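Side-chain contacts in SufC protein (Thermus thermophilus, PDB 2D2E), which binds and hydrolyses ATP as a cytoplasmic ABC-type ATPase, probably powering the Suf machinery that assembles iron-sulfur clusters: residues Met35-Asn38 and Gly39-Lys42; Ser43-Gly46 and Lys47-Gly51; Arg204-Tyr208 and Ile209-Lys213; His215-Asp219 and Gly220-Ala224. All coordinates share one frame; numbering follows the deposited sequence. Where two conformers were deposited one is given.

Interaction 1: residues Met35-Asn38 and Gly39-Lys42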
loop_
_atom_site.group_PDB
_atom_site.type_symbol
_atom_site.label_atom_id
_atom_site.label_comp_id
_atom_site.label_asym_id
_atom_site.label_seq_id
_atom_site.Cartn_x
_atom_site.Cartn_y
_atom_site.Cartn_z
ATOM N N MET A 35 1.674 11.062 -5.392
ATOM C CA MET A 35 0.821 12.181 -5.002
ATOM C C MET A 35 0.017 12.669 -6.191
ATOM O O MET A 35 0.233 12.247 -7.328
ATOM C CB MET A 35 1.694 13.332 -4.478
ATOM C CG MET A 35 2.503 12.965 -3.258
ATOM S SD MET A 35 3.393 14.393 -2.612
ATOM C CE MET A 35 2.042 15.384 -2.018
ATOM N N GLY A 36 -0.930 13.554 -5.920
ATOM C CA GLY A 36 -1.702 14.107 -7.011
ATOM C C GLY A 36 -3.020 14.668 -6.530
ATOM O O GLY A 36 -3.412 14.454 -5.380
ATOM N N PRO A 37 -3.711 15.423 -7.384
ATOM C CA PRO A 37 -5.008 15.988 -7.021
ATOM C C PRO A 37 -5.932 14.765 -6.895
ATOM O O PRO A 37 -5.683 13.737 -7.530
ATOM C CB PRO A 37 -5.371 16.830 -8.246
ATOM C CG PRO A 37 -4.031 17.193 -8.844
ATOM C CD PRO A 37 -3.251 15.913 -8.699
ATOM N N ASN A 38 -6.977 14.843 -6.078
ATOM C CA ASN A 38 -7.874 13.692 -5.974
ATOM C C ASN A 38 -8.662 13.512 -7.283
ATOM O O ASN A 38 -9.059 14.491 -7.918
ATOM C CB ASN A 38 -8.811 13.855 -4.781
ATOM C CG ASN A 38 -8.063 13.832 -3.463
ATOM O OD1 ASN A 38 -7.168 13.006 -3.260
ATOM N ND2 ASN A 38 -8.424 14.734 -2.554
ATOM N N GLY A 39 -8.837 12.267 -7.708
ATOM C CA GLY A 39 -9.551 12.015 -8.943
ATOM C C GLY A 39 -8.673 12.046 -10.186
ATOM O O GLY A 39 -9.154 11.744 -11.281
ATOM N N ALA A 40 -7.394 12.396 -10.028
ATOM C CA ALA A 40 -6.480 12.453 -11.172
ATOM C C ALA A 40 -5.840 11.099 -11.477
ATOM O O ALA A 40 -4.995 10.992 -12.366
ATOM C CB ALA A 40 -5.411 13.518 -10.950
ATOM N N GLY A 41 -6.250 10.069 -10.735
ATOM C CA GLY A 41 -5.770 8.730 -11.012
ATOM C C GLY A 41 -4.975 7.951 -9.983
ATOM O O GLY A 41 -4.903 6.729 -10.064
ATOM N N LYS A 42 -4.405 8.639 -9.001
ATOM C CA LYS A 42 -3.578 7.952 -8.009
ATOM C C LYS A 42 -4.285 6.825 -7.266
ATOM O O LYS A 42 -3.735 5.728 -7.111
ATOM C CB LYS A 42 -3.000 8.965 -7.004
ATOM C CG LYS A 42 -4.046 9.691 -6.150
ATOM C CD LYS A 42 -3.395 10.632 -5.128
ATOM C CE LYS A 42 -4.429 11.562 -4.469
ATOM N NZ LYS A 42 -5.567 10.822 -3.813
HETATM O O HOH W 1 -3.768 11.792 -8.920
#
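Lys-42, with CG set between its own N and C (chi1 64°), runs straight until a last bend at chi4 (56°) brings its ammonium to the amide of Asn-38. Asn-38 keeps CG beside its backbone N, and its OD1 receives NZ of Lys-42 at 2.8 Å. The bond lies in the carbonyl plane of the amide with a C=O...N angle of 156°, an approach that favours the amide orientation with OD1 toward the ammonium, in the lysine conformer described. On the way, CE of Lys-42 passes 3.2 Å from O of Gly-36, laying the aliphatic part of the lysine across the start of the loop.

Next to this link, residues Pro-37 to Ala-40 form a type II turn, closed by a weak bond from Ala-40 N to Pro-37 O (3.3 Å). CB of Ala-40 also rests 3.9 Å from CD of the proline ring. The same Pro-37 O accepts a hydrogen bond from a water that in turn accepts one from N of Lys-42, bridging the turn to the start of the helix. Positive phi at Gly-39 and Gly-41 would drive any CB against the preceding carbonyl.

This is the Walker A P-loop: Gly-39, Gly-41 and Lys-42 bind ADP in this protein. With no nucleotide here, NZ of Lys-42 is held by Asn-38 and by Thr-170. The loop joins strand 31-35 to helix 42-50, with Tyr-239 of helix 239-244 and Met-218 of strand 213-218 packed on Pro-37.

Interaction 2: residues Ser43-Gly46 and Lys47-Gly51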
loop_
_atom_site.group_PDB
_atom_site.type_symbol
_atom_site.label_atom_id
_atom_site.label_comp_id
_atom_site.label_asym_id
_atom_site.label_seq_id
_atom_site.Cartn_x
_atom_site.Cartn_y
_atom_site.Cartn_z
ATOM N N SER A 43 -5.504 7.078 -6.805
ATOM C CA SER A 43 -6.229 6.064 -6.066
ATOM C C SER A 43 -6.801 4.995 -6.983
ATOM O O SER A 43 -6.914 3.846 -6.564
ATOM C CB SER A 43 -7.312 6.691 -5.192
ATOM O OG SER A 43 -6.725 7.420 -4.121
ATOM N N THR A 44 -7.121 5.375 -8.221
ATOM C CA THR A 44 -7.607 4.405 -9.189
ATOM C C THR A 44 -6.459 3.425 -9.481
ATOM O O THR A 44 -6.682 2.207 -9.605
ATOM C CB THR A 44 -8.061 5.101 -10.474
ATOM O OG1 THR A 44 -9.305 5.775 -10.214
ATOM C CG2 THR A 44 -8.259 4.090 -11.618
ATOM N N LEU A 45 -5.232 3.947 -9.564
ATOM C CA LEU A 45 -4.080 3.074 -9.801
ATOM C C LEU A 45 -3.960 2.051 -8.667
ATOM O O LEU A 45 -3.707 0.862 -8.905
ATOM C CB LEU A 45 -2.777 3.883 -9.905
ATOM C CG LEU A 45 -1.511 3.012 -10.040
ATOM C CD1 LEU A 45 -1.537 2.231 -11.352
ATOM C CD2 LEU A 45 -0.267 3.898 -10.016
ATOM N N GLY A 46 -4.154 2.503 -7.431
ATOM C CA GLY A 46 -4.077 1.585 -6.313
ATOM C C GLY A 46 -5.123 0.484 -6.402
ATOM O O GLY A 46 -4.836 -0.647 -6.074
ATOM N N LYS A 47 -6.335 0.804 -6.849
ATOM C CA LYS A 47 -7.374 -0.214 -6.921
ATOM C C LYS A 47 -7.076 -1.229 -8.015
ATOM O O LYS A 47 -7.354 -2.427 -7.850
ATOM C CB LYS A 47 -8.727 0.445 -7.163
ATOM C CG LYS A 47 -9.199 1.280 -5.991
ATOM C CD LYS A 47 -10.499 2.005 -6.324
ATOM C CE LYS A 47 -10.966 2.844 -5.140
ATOM N NZ LYS A 47 -12.228 3.588 -5.424
ATOM N N ILE A 48 -6.517 -0.748 -9.123
ATOM C CA ILE A 48 -6.164 -1.617 -10.235
ATOM C C ILE A 48 -5.019 -2.520 -9.804
ATOM O O ILE A 48 -4.984 -3.691 -10.168
ATOM C CB ILE A 48 -5.795 -0.789 -11.468
ATOM C CG1 ILE A 48 -7.068 -0.115 -11.993
ATOM C CG2 ILE A 48 -5.136 -1.666 -12.541
ATOM C CD1 ILE A 48 -6.864 0.763 -13.198
ATOM N N LEU A 49 -4.083 -1.987 -9.014
ATOM C CA LEU A 49 -2.976 -2.832 -8.522
ATOM C C LEU A 49 -3.522 -3.945 -7.640
ATOM O O LEU A 49 -2.993 -5.050 -7.625
ATOM C CB LEU A 49 -1.969 -2.011 -7.709
ATOM C CG LEU A 49 -0.965 -1.276 -8.591
ATOM C CD1 LEU A 49 -0.410 -0.056 -7.838
ATOM C CD2 LEU A 49 0.152 -2.244 -9.017
ATOM N N ALA A 50 -4.575 -3.640 -6.900
ATOM C CA ALA A 50 -5.199 -4.614 -6.012
ATOM C C ALA A 50 -5.945 -5.671 -6.815
ATOM O O ALA A 50 -6.109 -6.802 -6.362
ATOM C CB ALA A 50 -6.154 -3.915 -5.070
ATOM N N GLY A 51 -6.383 -5.296 -8.010
ATOM C CA GLY A 51 -7.124 -6.224 -8.847
ATOM C C GLY A 51 -8.623 -5.958 -8.889
ATOM O O GLY A 51 -9.396 -6.854 -9.214
HETATM O O HOH W 2 -10.579 5.875 -7.435
#
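Thr-44 and Ile-48, one turn apart, open the apolar contacts: CG2 of the threonine meets CD1 of the isoleucine at 3.9 Å, the two side chains slanting past each other. One residue further on, CD1 of Leu-49 lies 3.9 Å from CG of Leu-45. That leucine has CG anti to its N (chi1 175°), whereas Leu-49 swings CG to the side of its N, and this difference lets the later methyl reach back to the earlier branch point.

Backbone bonds run from each N to the O four residues before, from Lys-47 N to Ser-43 O (3.1 Å) through Ala-50 N to Gly-46 O. Gly-51, with positive phi, then ends the helix in a Schellman motif, Asp-52 N returning to Lys-47 O and Gly-51 N, weakly, to Ile-48 O.

The polar side-chain contacts are fewer. OG1 of Thr-44 is 3.1 Å from a water that also takes a weak bond from NZ of the extended Lys-47. Ser-43 turns its OG to Asp-168; Ser-43 and Thr-44 both bind ADP in this protein, and Ser-43 also a magnesium ion, so the start of the helix belongs to the nucleotide site, and Thr-44 both binds there and packs on Ile-48.

The apolar flank of helix 42-50 is covered by Leu-9 and Ala-11 of strand 3-13 and by Ile-18 and Leu-19 of strand 16-27.

Interaction 3: residues Arg204-Tyr208 and Ile209-Lys213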
loop_
_atom_site.group_PDB
_atom_site.type_symbol
_atom_site.label_atom_id
_atom_site.label_comp_id
_atom_site.label_asym_id
_atom_site.label_seq_id
_atom_site.Cartn_x
_atom_site.Cartn_y
_atom_site.Cartn_z
ATOM N N ARG A 204 1.873 15.530 4.315
ATOM C CA ARG A 204 2.084 15.213 5.737
ATOM C C ARG A 204 2.752 13.893 6.095
ATOM O O ARG A 204 3.753 13.880 6.809
ATOM C CB ARG A 204 0.769 15.321 6.521
ATOM C CG ARG A 204 0.965 15.361 8.048
ATOM C CD ARG A 204 1.832 16.560 8.467
ATOM N NE ARG A 204 1.352 17.797 7.851
ATOM C CZ ARG A 204 0.295 18.490 8.264
ATOM N NH1 ARG A 204 -0.401 18.085 9.320
ATOM N NH2 ARG A 204 -0.088 19.571 7.597
ATOM N N ILE A 205 2.209 12.782 5.614
ATOM C CA ILE A 205 2.793 11.485 5.967
ATOM C C ILE A 205 4.260 11.323 5.583
ATOM O O ILE A 205 4.993 10.519 6.195
ATOM C CB ILE A 205 1.929 10.326 5.383
ATOM C CG1 ILE A 205 2.318 8.988 6.043
ATOM C CG2 ILE A 205 2.096 10.248 3.858
ATOM C CD1 ILE A 205 1.379 7.832 5.660
ATOM N N LEU A 206 4.695 12.088 4.586
ATOM C CA LEU A 206 6.060 11.972 4.102
ATOM C C LEU A 206 7.094 12.580 5.032
ATOM O O LEU A 206 8.305 12.472 4.792
ATOM C CB LEU A 206 6.151 12.532 2.676
ATOM C CG LEU A 206 5.162 11.830 1.742
ATOM C CD1 LEU A 206 5.258 12.427 0.334
ATOM C CD2 LEU A 206 5.445 10.331 1.688
ATOM N N ASN A 207 6.613 13.216 6.093
ATOM C CA ASN A 207 7.516 13.750 7.110
ATOM C C ASN A 207 7.821 12.587 8.065
ATOM O O ASN A 207 8.820 12.623 8.805
ATOM C CB ASN A 207 6.851 14.888 7.869
ATOM C CG ASN A 207 6.670 16.118 7.008
ATOM O OD1 ASN A 207 7.626 16.607 6.407
ATOM N ND2 ASN A 207 5.448 16.614 6.933
ATOM N N TYR A 208 6.970 11.550 8.041
ATOM C CA TYR A 208 7.174 10.378 8.898
ATOM C C TYR A 208 7.770 9.210 8.108
ATOM O O TYR A 208 8.494 8.398 8.664
ATOM C CB TYR A 208 5.859 9.902 9.584
ATOM C CG TYR A 208 5.009 11.019 10.104
ATOM C CD1 TYR A 208 3.683 11.155 9.709
ATOM C CD2 TYR A 208 5.544 11.990 10.964
ATOM C CE1 TYR A 208 2.907 12.245 10.138
ATOM C CE2 TYR A 208 4.770 13.075 11.402
ATOM C CZ TYR A 208 3.458 13.195 10.980
ATOM O OH TYR A 208 2.695 14.279 11.386
ATOM N N ILE A 209 7.463 9.150 6.809
ATOM C CA ILE A 209 7.999 8.112 5.924
ATOM C C ILE A 209 8.767 8.878 4.857
ATOM O O ILE A 209 8.160 9.376 3.915
ATOM C CB ILE A 209 6.891 7.312 5.167
ATOM C CG1 ILE A 209 5.853 6.763 6.137
ATOM C CG2 ILE A 209 7.533 6.171 4.384
ATOM C CD1 ILE A 209 4.706 5.960 5.468
ATOM N N GLN A 210 10.084 8.972 4.987
ATOM C CA GLN A 210 10.863 9.694 3.993
ATOM C C GLN A 210 10.937 8.869 2.691
ATOM O O GLN A 210 11.460 7.758 2.688
ATOM C CB GLN A 210 12.266 9.940 4.530
ATOM C CG GLN A 210 13.183 10.546 3.483
ATOM C CD GLN A 210 14.351 11.305 4.080
ATOM O OE1 GLN A 210 14.331 11.666 5.258
ATOM N NE2 GLN A 210 15.371 11.580 3.287
ATOM N N PRO A 211 10.423 9.406 1.573
ATOM C CA PRO A 211 10.460 8.667 0.309
ATOM C C PRO A 211 11.770 8.830 -0.472
ATOM O O PRO A 211 12.411 9.889 -0.419
ATOM C CB PRO A 211 9.278 9.250 -0.468
ATOM C CG PRO A 211 9.304 10.711 -0.042
ATOM C CD PRO A 211 9.584 10.620 1.468
ATOM N N ASP A 212 12.158 7.774 -1.168
ATOM C CA ASP A 212 13.349 7.803 -2.010
ATOM C C ASP A 212 13.020 8.540 -3.301
ATOM O O ASP A 212 13.897 9.141 -3.933
ATOM C CB ASP A 212 13.793 6.381 -2.333
ATOM C CG ASP A 212 14.207 5.638 -1.104
ATOM O OD1 ASP A 212 15.187 6.071 -0.444
ATOM O OD2 ASP A 212 13.554 4.640 -0.775
ATOM N N LYS A 213 11.746 8.509 -3.690
ATOM C CA LYS A 213 11.297 9.164 -4.923
ATOM C C LYS A 213 9.820 9.519 -4.772
ATOM O O LYS A 213 9.071 8.805 -4.095
ATOM C CB LYS A 213 11.487 8.226 -6.131
ATOM C CG LYS A 213 11.160 8.863 -7.500
ATOM C CD LYS A 213 11.640 7.940 -8.623
ATOM C CE LYS A 213 11.371 8.481 -10.016
ATOM N NZ LYS A 213 11.951 7.536 -11.047
HETATM O O HOH W 3 11.426 7.526 7.095
#
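Ile-205 and Ile-209 run alongside each other in the same direction, four residues apart, and their CD1 methyls meet at 3.8 Å. Ile-209 sends CG1 to the side of its backbone N (chi1 -53°), which carries CD1 back against both CD1 and CG1 of Ile-205. Next to this pair, Leu-206 crosses Pro-211 at about a right angle, its CB 4.1 Å from the proline CD. CD2 of the leucine also covers O of Ile-209 at 3.6 Å, and CA of Leu-206 makes a C-H...O contact with that oxygen (3.3 Å).

The backbone holds these groups in place. O of Ile-205 is gripped twice, by N of Ile-209 at 2.9 Å in the carbonyl plane and by N of Tyr-208. One residue earlier, O of Arg-204 accepts from N of Asn-207 and stands 3.8 Å above one face of the Tyr-208 ring, near its rim. These bonds from Asn-207 and Tyr-208 each reach back three residues, as in a 3-10 turn, and 205-207 have helical backbone angles. Beyond the turn, N of Gln-210 donates to a water at 2.9 Å. With Ile-209 cut back to an alanine, CD1 of Ile-205 is likely to lose its methyl partner and a gap to open toward Val-31 of strand 31-35.

Farther out, Tyr-208 O is held by Asn-187 and Gln-210 O by Arg-190. The segment joins strands 195-199 and 213-218 of the mixed sheet: Tyr-208 and Ile-209 lean on helix 176-189 through Ala-183, whereas Leu-206 packs on Ala-33 and Met-35 of strand 31-35.

Interaction 4: residues His215-Asp219 and Gly220-Ala224; sequences HVMMD and GRVVA
O of Val-216 is met from two neighbouring residues across the hairpin: N of Val-223 donates to it at 2.9 Å, almost in line with the carbonyl (C=O...N 173°), and CA of Val-222 adds a C-H...O contact at 3.3 Å. Val-223 is the extra residue of a beta bulge: the pairing shifts by one, from Val-216 with Ala-224 to Met-217 with Val-222. N of Val-216 in turn donates to O of Ala-224, and N of Met-218 to O of Arg-221.

At the tip, residues Met-218 to Arg-221 make a type I' turn, the tight link of a two-residue beta hairpin, with positive phi at both Asp-219 and Gly-220. The closing bond from Arg-221 N to Met-218 O (3.2 Å) comes from well above the carbonyl plane. This hairpin ends the mixed sheet of the nucleotide-binding core, strand 221-226 lying at its edge.

Among the side chains, Met-218 runs extended and crosses Val-223 at about a right angle, its CG 4.0 Å from CG2 of the valine. Val-223 places that methyl between its own N and C (chi1 of CG1 -61°), close to the bulge carbonyl. On the face carrying Met-217 and Val-222, CE of the methionine approaches CG2 of the valine at 4.4 Å. NE2 of His-215 is hydrogen-bonded to ND1 of His-32, and NH2 of Arg-221 to O of Lys-20.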
loop_
_atom_site.group_PDB
_atom_site.type_symbol
_atom_site.label_atom_id
_atom_site.label_comp_id
_atom_site.label_asym_id
_atom_site.label_seq_id
_atom_site.Cartn_x
_atom_site.Cartn_y
_atom_site.Cartn_z
ATOM N N HIS A 215 6.422 10.605 -7.100
ATOM C CA HIS A 215 5.797 10.642 -8.440
ATOM C C HIS A 215 4.528 11.468 -8.268
ATOM O O HIS A 215 3.834 11.305 -7.270
ATOM C CB HIS A 215 5.375 9.238 -8.880
ATOM C CG HIS A 215 6.470 8.226 -8.815
ATOM N ND1 HIS A 215 7.198 7.833 -9.922
ATOM C CD2 HIS A 215 6.964 7.521 -7.769
ATOM C CE1 HIS A 215 8.094 6.930 -9.561
ATOM N NE2 HIS A 215 7.972 6.723 -8.259
ATOM N N VAL A 216 4.225 12.355 -9.222
ATOM C CA VAL A 216 2.997 13.146 -9.108
ATOM C C VAL A 216 2.106 12.863 -10.311
ATOM O O VAL A 216 2.546 12.970 -11.472
ATOM C CB VAL A 216 3.265 14.656 -9.053
ATOM C CG1 VAL A 216 1.939 15.388 -8.747
ATOM C CG2 VAL A 216 4.293 14.973 -7.992
ATOM N N MET A 217 0.855 12.494 -10.034
ATOM C CA MET A 217 -0.088 12.163 -11.094
ATOM C C MET A 217 -1.176 13.194 -11.332
ATOM O O MET A 217 -1.891 13.583 -10.407
ATOM C CB MET A 217 -0.740 10.788 -10.803
ATOM C CG MET A 217 -1.660 10.265 -11.916
ATOM S SD MET A 217 -2.188 8.521 -11.713
ATOM C CE MET A 217 -0.739 7.783 -11.199
ATOM N N MET A 218 -1.279 13.644 -12.580
ATOM C CA MET A 218 -2.320 14.578 -12.982
ATOM C C MET A 218 -2.847 14.107 -14.321
ATOM O O MET A 218 -2.089 13.615 -15.174
ATOM C CB MET A 218 -1.766 15.982 -13.134
ATOM C CG MET A 218 -1.232 16.557 -11.835
ATOM S SD MET A 218 -0.671 18.232 -12.162
ATOM C CE MET A 218 0.080 18.618 -10.656
ATOM N N ASP A 219 -4.149 14.266 -14.495
ATOM C CA ASP A 219 -4.810 13.856 -15.736
ATOM C C ASP A 219 -4.446 12.424 -16.141
ATOM O O ASP A 219 -4.128 12.148 -17.297
ATOM C CB ASP A 219 -4.475 14.847 -16.864
ATOM C CG ASP A 219 -5.016 16.252 -16.588
ATOM O OD1 ASP A 219 -6.209 16.376 -16.252
ATOM O OD2 ASP A 219 -4.255 17.231 -16.714
ATOM N N GLY A 220 -4.467 11.519 -15.168
ATOM C CA GLY A 220 -4.207 10.116 -15.452
ATOM C C GLY A 220 -2.805 9.648 -15.784
ATOM O O GLY A 220 -2.642 8.517 -16.223
ATOM N N ARG A 221 -1.791 10.485 -15.584
ATOM C CA ARG A 221 -0.422 10.073 -15.864
ATOM C C ARG A 221 0.555 10.771 -14.925
ATOM O O ARG A 221 0.198 11.731 -14.244
ATOM C CB ARG A 221 -0.046 10.354 -17.327
ATOM C CG ARG A 221 -0.075 11.798 -17.748
ATOM C CD ARG A 221 0.511 11.931 -19.153
ATOM N NE ARG A 221 -0.139 11.028 -20.100
ATOM C CZ ARG A 221 0.216 10.884 -21.376
ATOM N NH1 ARG A 221 1.228 11.586 -21.873
ATOM N NH2 ARG A 221 -0.446 10.042 -22.163
ATOM N N VAL A 222 1.775 10.250 -14.859
ATOM C CA VAL A 222 2.794 10.831 -14.007
ATOM C C VAL A 222 3.407 11.987 -14.791
ATOM O O VAL A 222 3.999 11.785 -15.848
ATOM C CB VAL A 222 3.888 9.803 -13.663
ATOM C CG1 VAL A 222 4.987 10.482 -12.859
ATOM C CG2 VAL A 222 3.272 8.635 -12.874
ATOM N N VAL A 223 3.241 13.196 -14.274
ATOM C CA VAL A 223 3.747 14.390 -14.959
ATOM C C VAL A 223 5.028 14.944 -14.372
ATOM O O VAL A 223 5.640 15.852 -14.940
ATOM C CB VAL A 223 2.679 15.502 -14.978
ATOM C CG1 VAL A 223 1.451 14.996 -15.735
ATOM C CG2 VAL A 223 2.317 15.926 -13.537
ATOM N N ALA A 224 5.442 14.401 -13.236
ATOM C CA ALA A 224 6.670 14.847 -12.597
ATOM C C ALA A 224 7.149 13.856 -11.571
ATOM O O ALA A 224 6.348 13.145 -10.958
ATOM C CB ALA A 224 6.476 16.192 -11.923
#

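Along the chain the four contacts come in order, interaction 2 starting where interaction 1 stops and interaction 4 lying just beyond interaction 3. Interactions 1 and 4 are closest, with centres about 8 Å apart: Met-35 at the end of strand 31-35 pairs with His-215 and Met-217, and SD of Met-217 packs against Gly-41. Interaction 3 lies about 17 Å from interaction 1 between centres, yet Leu-206 reaches Met-35. Interactions 2 and 3 are farthest apart, about 21 Å between centres. The nucleotide loop thus follows strand 31-35, whose neighbour 213-218 touches it through Met-217; the same methionine meets Leu-45 of helix 42-50, which leads from the site toward the antiparallel sheet.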